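PDB 7O79: Poly(Beta-D-mannuronate) lyase from Pseudopedobacter saltans, which probably cleaves the alginate polymer poly(beta-D-mannuronate) by beta-elimination, as a beta-helical polysaccharide lyase of family PL6. Local coordinates for residues N154-Q157 against Y158-F161; A302-L306 against G307-R311; I211-S215 against N216-V220. All blocks are in the same frame, centred on the assembly; numbering follows the deposited sequence.

Contact 1 (N154-Q157 against Y158-F161); sequences NTVQ and YCYF
Gln157 and Tyr158 are neighbours on the outside of a parallel beta-helix, at the corner where strand 155-162 is broken and bends. The Gln157 chain runs alongside the Tyr158 ring: Gln157 CD approaches Tyr158 CE2 to 3.7 Å, and Gln157 CG comes equally near Tyr158 CD2. The carboxamide is not stacked flat on the phenol, since the two planes are 40° apart. CG of Gln157 sits between the backbone N and the carbonyl carbon (chi1 61°), and from there the chain runs out extended, which carries the amide along the CD2-CE2 flank of the ring.

On the inner side of the same corner, Val156 offers a single methyl to two partners. CG1 lies 4.0 Å from Cys159 SG and 4.2 Å from Phe161 CZ, reaching the phenyl ring at its edge, near the ring plane. The bend itself is made by Tyr158, whose backbone is in the left-handed region (phi 55°); it brings Gln157 O within 3.1 Å of Cys159 N, at an angle too poor for a hydrogen bond.

Neighbouring coils hold these groups in place. Gln157 NE2 donates to Gln130 OE1 and Gln157 OE1 accepts from Lys196 NZ, and on the same outer side the rings of Tyr158 and Tyr131 meet nearly parallel. Inside, Phe161 meets Phe134 and Phe200 with nearly parallel planes, an aromatic ladder through successive coils. An alanine in place of Gln157 is likely to leave Gln130 OE1 and Lys196 NZ each without this mate, and to uncover the CD2-CE2 flank of Tyr158. Two backbone atoms flanking the bend are met by one side chain: Asn198 ND2 donates to Val156 O, and Asn198 OD1 accepts from Cys159 N.

Contact 2 (A302-L306 against G307-R311); sequences AGTPL and GRVPR
Thr304 and Gly307 close a tight turn: Gly307 N reaches Thr304 O at 3.4 Å, a weak hydrogen bond. Pro305 and Leu306 occupy its corners with backbone angles close to type I beta-turn values (Pro305 phi -62°). A water accepts from Leu306 N at 2.6 Å and donates to Arg308 O at 3.1 Å, tying the turn to the outgoing strand. Gly307 follows with positive phi, where a side chain would collide with Leu306 O.

In van der Waals contact, Thr304 CG2 meets Val309 CG1 at 4.0 Å, the two side chains roughly perpendicular. Leu306 CB sits over the centre of one face of the Arg308 guanidinium, 4.0 Å above its plane. Arg308 CG lies between the backbone N and the carbonyl carbon (chi1 56°), and the chain extends to NE, carrying the guanidinium beside Leu306 CB.

Polar ends bond outside the turn: Thr304 OG1 to Arg301 O, Arg308 NE to Ile288 O, and, weakly, Arg308 NH2 to Glu289 O. Backbone bonds of Gly307 with Arg301 and of Val309 with Ile299 pair the arms, so this is the loop of a small antiparallel hairpin, 299-300 with 308-309, projecting from the parallel beta-helix.

Contact 3 (I211-S215 against N216-V220); sequences ISLKS and NRNKV
Ser215 and Asn218 join across the bend of a beta-arc, the strand-turn-strand unit by which a parallel beta-helix passes from one face to the next. The end-to-end directions of 211-215 and 216-220 differ by 155°, yet the CA atoms of Ile211 and Val220, at the open end, are 8.8 Å apart; the two arms therefore face each other through side chains instead of pairing as a hairpin. Arg217, with positive phi (62°), lies in the turn.

Apolar side chains meet between the arms. Val220 splits its methyls between two partners: CG1, anti to the backbone N, meets Ile211 CD1 at 3.9 Å, while CG2 meets Leu213 CD1 at 4.0 Å. The Ile211 and Val220 side chains run antiparallel past one another, and Leu213 also brings CD2 to 4.3 Å from Asn218 CB.

Hydrogen bonding takes over near the bend, where Ser215 and Asn218 are both buried. Neighbouring coils also bond several of their polar atoms: Ser215 OG bonds Ile177 O, Asn218 OD1 accepts from Phe193 N, and Asn240 takes Asn218 N on OD1 while giving ND2 to Ser215 O. Within the arc, Asn218 ND2 donates to Ser215 OG at 2.9 Å with an N-H...O angle of 156°, the hydroxyl oxygen lying close to the amide plane.

Contacts 1 and 3 both belong to the beta-helix body, with centres 14 Å apart and nearest atoms about 7 Å apart. They share intervening residues without touching: Phe193 packs on Val156 and gives its N to Asn218, while Phe200 meets both Phe161 and Ile211. Contact 2 lies toward the periphery: its centre is about 25 Å from the centre of the chain, against about 10 Å and 7 Å for the centres of contacts 1 and 3. Its nearest atoms come within about 8 Å of contact 3 but remain about 23 Å from contact 1. Arg235 links segment 307-311 to segment 211-215, bonding Arg311 O and touching Ser212 and Lys214. No contact includes a bound ligand.

Contact 1 (N154-Q157 against Y158-F161)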
ATOM      1  N   ASN A 154      11.529   4.209  -2.945  1.00 23.42           N
ATOM      2  CA  ASN A 154      11.478   3.878  -1.532  1.00 20.32           C
ATOM      3  C   ASN A 154      10.947   2.459  -1.354  1.00 21.32           C
ATOM      4  O   ASN A 154      10.160   1.964  -2.166  1.00 20.59           O
ATOM      5  CB  ASN A 154      10.616   4.895  -0.787  1.00 19.38           C
ATOM      6  CG  ASN A 154      11.166   6.312  -0.904  1.00 23.81           C
ATOM      7  OD1 ASN A 154      12.348   6.542  -0.634  1.00 22.33           O
ATOM      8  ND2 ASN A 154      10.309   7.273  -1.289  1.00 21.04           N
ATOM      9  N   THR A 155      11.419   1.793  -0.304  1.00 22.07           N
ATOM     10  CA  THR A 155      11.154   0.375  -0.094  1.00 23.72           C
ATOM     11  C   THR A 155      10.763   0.174   1.361  1.00 23.69           C
ATOM     12  O   THR A 155      11.421   0.710   2.258  1.00 22.45           O
ATOM     13  CB  THR A 155      12.394  -0.474  -0.452  1.00 20.97           C
ATOM     14  OG1 THR A 155      12.642  -0.379  -1.860  1.00 23.26           O
ATOM     15  CG2 THR A 155      12.181  -1.958  -0.104  1.00 24.11           C
ATOM     16  N   VAL A 156       9.685  -0.576   1.590  1.00 21.32           N
ATOM     17  CA  VAL A 156       9.252  -0.971   2.923  1.00 18.69           C
ATOM     18  C   VAL A 156       9.153  -2.496   2.908  1.00 22.87           C
ATOM     19  O   VAL A 156       8.360  -3.055   2.141  1.00 20.12           O
ATOM     20  CB  VAL A 156       7.894  -0.342   3.294  1.00 18.01           C
ATOM     21  CG1 VAL A 156       7.363  -0.929   4.613  1.00 19.95           C
ATOM     22  CG2 VAL A 156       7.973   1.193   3.321  1.00 19.07           C
ATOM     23  N   GLN A 157       9.970  -3.173   3.721  1.00 21.00           N
ATOM     24  CA  GLN A 157      10.003  -4.628   3.677  1.00 23.73           C
ATOM     25  C   GLN A 157      10.184  -5.211   5.069  1.00 24.70           C
ATOM     26  O   GLN A 157      10.769  -4.580   5.949  1.00 22.14           O
ATOM     27  CB  GLN A 157      11.103  -5.136   2.719  1.00 26.30           C
ATOM     28  CG  GLN A 157      12.504  -4.723   3.094  1.00 26.35           C
ATOM     29  CD  GLN A 157      13.529  -5.193   2.072  1.00 32.23           C
ATOM     30  OE1 GLN A 157      13.172  -5.717   1.023  1.00 33.46           O
ATOM     31  NE2 GLN A 157      14.810  -4.992   2.372  1.00 34.57           N
ATOM     32  N   TYR A 158       9.668  -6.434   5.256  1.00 22.95           N
ATOM     33  CA  TYR A 158       9.800  -7.160   6.520  1.00 24.24           C
ATOM     34  C   TYR A 158       9.295  -6.350   7.698  1.00 23.17           C
ATOM     35  O   TYR A 158       9.819  -6.453   8.813  1.00 21.84           O
ATOM     36  CB  TYR A 158      11.242  -7.618   6.781  1.00 27.28           C
ATOM     37  CG  TYR A 158      11.907  -8.290   5.607  1.00 27.78           C
ATOM     38  CD1 TYR A 158      11.415  -9.484   5.108  1.00 34.76           C
ATOM     39  CD2 TYR A 158      13.058  -7.769   5.040  1.00 30.60           C
ATOM     40  CE1 TYR A 158      12.030 -10.117   4.040  1.00 38.76           C
ATOM     41  CE2 TYR A 158      13.684  -8.397   3.976  1.00 28.96           C
ATOM     42  CZ  TYR A 158      13.166  -9.563   3.482  1.00 35.48           C
ATOM     43  OH  TYR A 158      13.786 -10.196   2.425  1.00 45.03           O
ATOM     44  N   CYS A 159       8.257  -5.555   7.471  1.00 22.30           N
ATOM     45  CA  CYS A 159       7.617  -4.858   8.567  1.00 19.93           C
ATOM     46  C   CYS A 159       6.341  -5.582   8.990  1.00 22.62           C
ATOM     47  O   CYS A 159       5.839  -6.487   8.319  1.00 22.65           O
ATOM     48  CB  CYS A 159       7.330  -3.402   8.185  1.00 23.38           C
ATOM     49  SG  CYS A 159       8.847  -2.418   8.037  1.00 22.75           S
ATOM     50  N   TYR A 160       5.822  -5.158  10.136  1.00 24.77           N
ATOM     51  CA  TYR A 160       4.682  -5.797  10.774  1.00 26.26           C
ATOM     52  C   TYR A 160       3.653  -4.720  11.099  1.00 23.33           C
ATOM     53  O   TYR A 160       3.952  -3.778  11.846  1.00 23.83           O
ATOM     54  CB  TYR A 160       5.151  -6.537  12.031  1.00 23.29           C
ATOM     55  CG  TYR A 160       4.122  -7.400  12.723  1.00 30.45           C
ATOM     56  CD1 TYR A 160       3.039  -7.932  12.032  1.00 30.04           C
ATOM     57  CD2 TYR A 160       4.250  -7.699  14.080  1.00 34.73           C
ATOM     58  CE1 TYR A 160       2.113  -8.741  12.673  1.00 33.66           C
ATOM     59  CE2 TYR A 160       3.319  -8.498  14.732  1.00 37.92           C
ATOM     60  CZ  TYR A 160       2.264  -9.019  14.024  1.00 37.67           C
ATOM     61  OH  TYR A 160       1.352  -9.810  14.674  1.00 40.42           O
ATOM     62  N   PHE A 161       2.441  -4.859  10.545  1.00 24.07           N
ATOM     63  CA  PHE A 161       1.352  -3.907  10.773  1.00 22.76           C
ATOM     64  C   PHE A 161       0.194  -4.653  11.426  1.00 27.55           C
ATOM     65  O   PHE A 161      -0.444  -5.498  10.790  1.00 26.76           O
ATOM     66  CB  PHE A 161       0.914  -3.225   9.474  1.00 22.62           C
ATOM     67  CG  PHE A 161       2.055  -2.632   8.679  1.00 22.57           C
ATOM     68  CD1 PHE A 161       2.787  -3.413   7.798  1.00 24.18           C
ATOM     69  CD2 PHE A 161       2.399  -1.292   8.835  1.00 23.94           C
ATOM     70  CE1 PHE A 161       3.840  -2.880   7.067  1.00 24.31           C
ATOM     71  CE2 PHE A 161       3.451  -0.742   8.104  1.00 26.39           C
ATOM     72  CZ  PHE A 161       4.184  -1.544   7.226  1.00 22.23           C
TER

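Contact 2 (A302-L306 against G307-R311)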
ATOM      1  N   ALA A 302      -4.884  20.504 -15.103  1.00 26.82           N
ATOM      2  CA  ALA A 302      -4.107  21.248 -16.080  1.00 27.21           C
ATOM      3  C   ALA A 302      -2.916  20.421 -16.549  1.00 27.97           C
ATOM      4  O   ALA A 302      -2.436  19.522 -15.847  1.00 29.72           O
ATOM      5  CB  ALA A 302      -3.616  22.562 -15.478  1.00 30.20           C
ATOM      6  N   GLY A 303      -2.429  20.733 -17.743  1.00 23.67           N
ATOM      7  CA  GLY A 303      -1.280  20.033 -18.268  1.00 24.64           C
ATOM      8  C   GLY A 303      -1.592  18.729 -18.965  1.00 26.33           C
ATOM      9  O   GLY A 303      -0.662  18.035 -19.380  1.00 27.34           O
ATOM     10  N   THR A 304      -2.865  18.381 -19.126  1.00 29.23           N
ATOM     11  CA  THR A 304      -3.273  17.148 -19.792  1.00 29.64           C
ATOM     12  C   THR A 304      -3.821  17.471 -21.176  1.00 28.61           C
ATOM     13  O   THR A 304      -4.127  18.631 -21.469  1.00 31.68           O
ATOM     14  CB  THR A 304      -4.334  16.399 -18.963  1.00 28.50           C
ATOM     15  OG1 THR A 304      -5.486  17.236 -18.760  1.00 29.57           O
ATOM     16  CG2 THR A 304      -3.775  15.993 -17.637  1.00 26.21           C
ATOM     17  N   PRO A 305      -3.941  16.476 -22.064  1.00 29.76           N
ATOM     18  CA  PRO A 305      -4.429  16.768 -23.421  1.00 29.97           C
ATOM     19  C   PRO A 305      -5.840  17.322 -23.468  1.00 35.02           C
ATOM     20  O   PRO A 305      -6.164  18.088 -24.392  1.00 31.78           O
ATOM     21  CB  PRO A 305      -4.351  15.404 -24.125  1.00 31.49           C
ATOM     22  CG  PRO A 305      -3.308  14.645 -23.389  1.00 34.01           C
ATOM     23  CD  PRO A 305      -3.355  15.123 -21.966  1.00 32.26           C
ATOM     24  N   LEU A 306      -6.710  16.939 -22.531  1.00 28.43           N
ATOM     25  CA  LEU A 306      -8.088  17.413 -22.560  1.00 28.13           C
ATOM     26  C   LEU A 306      -8.404  18.382 -21.440  1.00 26.53           C
ATOM     27  O   LEU A 306      -9.541  18.865 -21.359  1.00 29.98           O
ATOM     28  CB  LEU A 306      -9.068  16.233 -22.500  1.00 30.42           C
ATOM     29  CG  LEU A 306      -8.912  15.313 -23.715  1.00 32.09           C
ATOM     30  CD1 LEU A 306      -9.437  13.897 -23.417  1.00 31.33           C
ATOM     31  CD2 LEU A 306      -9.573  15.937 -24.947  1.00 31.28           C
ATOM     32  N   GLY A 307      -7.439  18.681 -20.581  1.00 26.42           N
ATOM     33  CA  GLY A 307      -7.727  19.471 -19.403  1.00 27.50           C
ATOM     34  C   GLY A 307      -8.451  18.716 -18.317  1.00 27.61           C
ATOM     35  O   GLY A 307      -9.022  19.345 -17.423  1.00 27.57           O
ATOM     36  N   ARG A 308      -8.458  17.382 -18.369  1.00 22.92           N
ATOM     37  CA  ARG A 308      -9.226  16.585 -17.422  1.00 21.72           C
ATOM     38  C   ARG A 308      -8.639  15.180 -17.363  1.00 26.50           C
ATOM     39  O   ARG A 308      -7.873  14.786 -18.238  1.00 24.89           O
ATOM     40  CB  ARG A 308     -10.706  16.555 -17.816  1.00 25.06           C
ATOM     41  CG  ARG A 308     -10.976  16.055 -19.217  1.00 23.03           C
ATOM     42  CD  ARG A 308     -12.471  16.054 -19.512  1.00 27.18           C
ATOM     43  NE  ARG A 308     -12.779  15.761 -20.913  1.00 27.90           N
ATOM     44  CZ  ARG A 308     -13.063  16.694 -21.818  1.00 26.74           C
ATOM     45  NH1 ARG A 308     -13.050  17.972 -21.470  1.00 26.81           N
ATOM     46  NH2 ARG A 308     -13.335  16.354 -23.074  1.00 26.38           N
ATOM     47  N   VAL A 309      -8.989  14.436 -16.310  1.00 26.93           N
ATOM     48  CA  VAL A 309      -8.550  13.051 -16.144  1.00 25.31           C
ATOM     49  C   VAL A 309      -9.777  12.181 -15.827  1.00 27.12           C
ATOM     50  O   VAL A 309     -10.824  12.695 -15.423  1.00 24.09           O
ATOM     51  CB  VAL A 309      -7.478  12.908 -15.038  1.00 25.31           C
ATOM     52  CG1 VAL A 309      -6.231  13.703 -15.402  1.00 26.46           C
ATOM     53  CG2 VAL A 309      -8.034  13.350 -13.680  1.00 28.75           C
ATOM     54  N   PRO A 310      -9.666  10.867 -16.025  1.00 25.10           N
ATOM     55  CA  PRO A 310     -10.790  10.007 -15.645  1.00 22.03           C
ATOM     56  C   PRO A 310     -10.823   9.812 -14.145  1.00 24.15           C
ATOM     57  O   PRO A 310      -9.793   9.856 -13.465  1.00 23.53           O
ATOM     58  CB  PRO A 310     -10.516   8.681 -16.375  1.00 25.59           C
ATOM     59  CG  PRO A 310      -9.172   8.773 -16.948  1.00 27.68           C
ATOM     60  CD  PRO A 310      -8.589  10.122 -16.707  1.00 26.88           C
ATOM     61  N   ARG A 311     -12.045   9.603 -13.636  1.00 21.02           N
ATOM     62  CA  ARG A 311     -12.221   9.189 -12.248  1.00 24.10           C
ATOM     63  C   ARG A 311     -11.522   7.858 -11.981  1.00 24.35           C
ATOM     64  O   ARG A 311     -10.915   7.672 -10.920  1.00 23.97           O
ATOM     65  CB  ARG A 311     -13.712   9.084 -11.920  1.00 23.98           C
ATOM     66  CG  ARG A 311     -14.387  10.448 -11.621  1.00 20.01           C
ATOM     67  CD  ARG A 311     -15.902  10.328 -11.741  1.00 18.72           C
ATOM     68  NE  ARG A 311     -16.540  11.558 -11.264  1.00 26.71           N
ATOM     69  CZ  ARG A 311     -16.815  12.606 -12.037  1.00 26.69           C
ATOM     70  NH1 ARG A 311     -16.541  12.566 -13.337  1.00 21.50           N
ATOM     71  NH2 ARG A 311     -17.372  13.688 -11.514  1.00 23.37           N
TER
HETATM   72  O   HOH W   1      -6.568  14.815 -21.066  1.00 33.15           O

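Contact 3 (I211-S215 against N216-V220)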
ATOM      1  N   ILE A 211      -3.848  -1.224   0.996  1.00 21.12           N
ATOM      2  CA  ILE A 211      -2.806  -0.588   0.200  1.00 20.91           C
ATOM      3  C   ILE A 211      -3.515   0.188  -0.899  1.00 21.58           C
ATOM      4  O   ILE A 211      -4.445  -0.330  -1.531  1.00 23.34           O
ATOM      5  CB  ILE A 211      -1.831  -1.634  -0.375  1.00 20.03           C
ATOM      6  CG1 ILE A 211      -0.957  -2.203   0.746  1.00 20.17           C
ATOM      7  CG2 ILE A 211      -0.963  -1.032  -1.493  1.00 20.77           C
ATOM      8  CD1 ILE A 211      -0.228  -3.507   0.395  1.00 22.42           C
ATOM      9  N   SER A 212      -3.127   1.439  -1.089  1.00 21.96           N
ATOM     10  CA  SER A 212      -3.729   2.287  -2.111  1.00 19.82           C
ATOM     11  C   SER A 212      -2.608   2.810  -2.996  1.00 20.89           C
ATOM     12  O   SER A 212      -1.869   3.720  -2.605  1.00 23.94           O
ATOM     13  CB  SER A 212      -4.538   3.417  -1.482  1.00 22.21           C
ATOM     14  OG  SER A 212      -5.158   4.222  -2.470  1.00 21.28           O
ATOM     15  N   LEU A 213      -2.485   2.235  -4.192  1.00 20.36           N
ATOM     16  CA  LEU A 213      -1.563   2.734  -5.203  1.00 19.95           C
ATOM     17  C   LEU A 213      -2.238   3.844  -6.003  1.00 19.49           C
ATOM     18  O   LEU A 213      -3.295   3.634  -6.598  1.00 21.16           O
ATOM     19  CB  LEU A 213      -1.097   1.610  -6.126  1.00 17.98           C
ATOM     20  CG  LEU A 213      -0.587   0.341  -5.427  1.00 20.05           C
ATOM     21  CD1 LEU A 213      -0.074  -0.670  -6.448  1.00 20.04           C
ATOM     22  CD2 LEU A 213       0.518   0.715  -4.442  1.00 18.65           C
ATOM     23  N   LYS A 214      -1.615   5.015  -6.026  1.00 20.68           N
ATOM     24  CA  LYS A 214      -2.073   6.173  -6.787  1.00 20.69           C
ATOM     25  C   LYS A 214      -0.917   6.757  -7.585  1.00 23.51           C
ATOM     26  O   LYS A 214      -0.645   7.959  -7.543  1.00 24.24           O
ATOM     27  CB  LYS A 214      -2.669   7.219  -5.851  1.00 23.98           C
ATOM     28  CG  LYS A 214      -4.012   6.811  -5.241  1.00 20.95           C
ATOM     29  CD  LYS A 214      -4.566   7.929  -4.352  1.00 25.82           C
ATOM     30  CE  LYS A 214      -6.049   7.690  -4.029  1.00 26.48           C
ATOM     31  NZ  LYS A 214      -6.545   8.577  -2.931  1.00 32.77           N
ATOM     32  N   SER A 215      -0.197   5.889  -8.294  1.00 20.90           N
ATOM     33  CA  SER A 215       1.022   6.232  -9.032  1.00 21.57           C
ATOM     34  C   SER A 215       1.409   4.995  -9.836  1.00 22.04           C
ATOM     35  O   SER A 215       0.778   3.938  -9.707  1.00 20.28           O
ATOM     36  CB  SER A 215       2.170   6.652  -8.107  1.00 19.44           C
ATOM     37  OG  SER A 215       2.373   5.679  -7.087  1.00 24.69           O
ATOM     38  N   ASN A 216       2.491   5.114 -10.624  1.00 19.39           N
ATOM     39  CA  ASN A 216       2.959   4.036 -11.500  1.00 22.43           C
ATOM     40  C   ASN A 216       4.164   3.284 -10.945  1.00 21.23           C
ATOM     41  O   ASN A 216       4.905   3.770 -10.087  1.00 20.70           O
ATOM     42  CB  ASN A 216       3.353   4.550 -12.901  1.00 22.62           C
ATOM     43  CG  ASN A 216       2.232   5.256 -13.615  1.00 21.45           C
ATOM     44  OD1 ASN A 216       1.088   5.256 -13.164  1.00 22.58           O
ATOM     45  ND2 ASN A 216       2.542   5.824 -14.771  1.00 21.78           N
ATOM     46  N   ARG A 217       4.350   2.070 -11.489  1.00 23.59           N
ATOM     47  CA  ARG A 217       5.578   1.265 -11.376  1.00 23.29           C
ATOM     48  C   ARG A 217       5.915   0.871  -9.948  1.00 20.71           C
ATOM     49  O   ARG A 217       7.082   0.754  -9.580  1.00 23.12           O
ATOM     50  CB  ARG A 217       6.771   1.944 -12.040  1.00 23.48           C
ATOM     51  CG  ARG A 217       6.445   2.552 -13.355  1.00 27.39           C
ATOM     52  CD  ARG A 217       6.824   1.584 -14.445  1.00 27.79           C
ATOM     53  NE  ARG A 217       6.389   2.045 -15.758  1.00 34.39           N
ATOM     54  CZ  ARG A 217       6.339   1.279 -16.844  1.00 36.77           C
ATOM     55  NH1 ARG A 217       6.687  -0.002 -16.780  1.00 34.90           N
ATOM     56  NH2 ARG A 217       5.932   1.797 -17.998  1.00 38.96           N
ATOM     57  N   ASN A 218       4.895   0.600  -9.172  1.00 19.18           N
ATOM     58  CA  ASN A 218       5.073   0.150  -7.816  1.00 20.90           C
ATOM     59  C   ASN A 218       5.080  -1.369  -7.749  1.00 19.48           C
ATOM     60  O   ASN A 218       4.554  -2.010  -8.604  1.00 20.49           O
ATOM     61  CB  ASN A 218       3.985   0.730  -6.942  1.00 18.68           C
ATOM     62  CG  ASN A 218       4.022   2.242  -6.920  1.00 17.93           C
ATOM     63  OD1 ASN A 218       4.954   2.819  -6.481  1.00 19.21           O
ATOM     64  ND2 ASN A 218       3.033   2.840  -7.442  1.00 18.23           N
ATOM     65  N   LYS A 219       5.724  -1.907  -6.732  1.00 22.04           N
ATOM     66  CA  LYS A 219       5.797  -3.335  -6.505  1.00 22.91           C
ATOM     67  C   LYS A 219       5.218  -3.770  -5.161  1.00 21.02           C
ATOM     68  O   LYS A 219       5.753  -3.450  -4.139  1.00 20.69           O
ATOM     69  CB  LYS A 219       7.235  -3.803  -6.568  1.00 21.66           C
ATOM     70  CG  LYS A 219       8.028  -3.237  -7.707  1.00 27.14           C
ATOM     71  CD  LYS A 219       7.491  -3.812  -8.978  1.00 31.66           C
ATOM     72  CE  LYS A 219       8.541  -4.050 -10.029  1.00 33.36           C
ATOM     73  NZ  LYS A 219       8.329  -3.083 -11.109  1.00 40.37           N
ATOM     74  N   VAL A 220       4.165  -4.566  -5.205  1.00 19.15           N
ATOM     75  CA  VAL A 220       3.503  -5.113  -4.035  1.00 17.57           C
ATOM     76  C   VAL A 220       3.774  -6.615  -4.152  1.00 22.15           C
ATOM     77  O   VAL A 220       3.104  -7.298  -4.857  1.00 20.54           O
ATOM     78  CB  VAL A 220       2.022  -4.757  -4.006  1.00 19.20           C
ATOM     79  CG1 VAL A 220       1.402  -5.259  -2.745  1.00 18.91           C
ATOM     80  CG2 VAL A 220       1.854  -3.264  -4.067  1.00 20.34           C
TER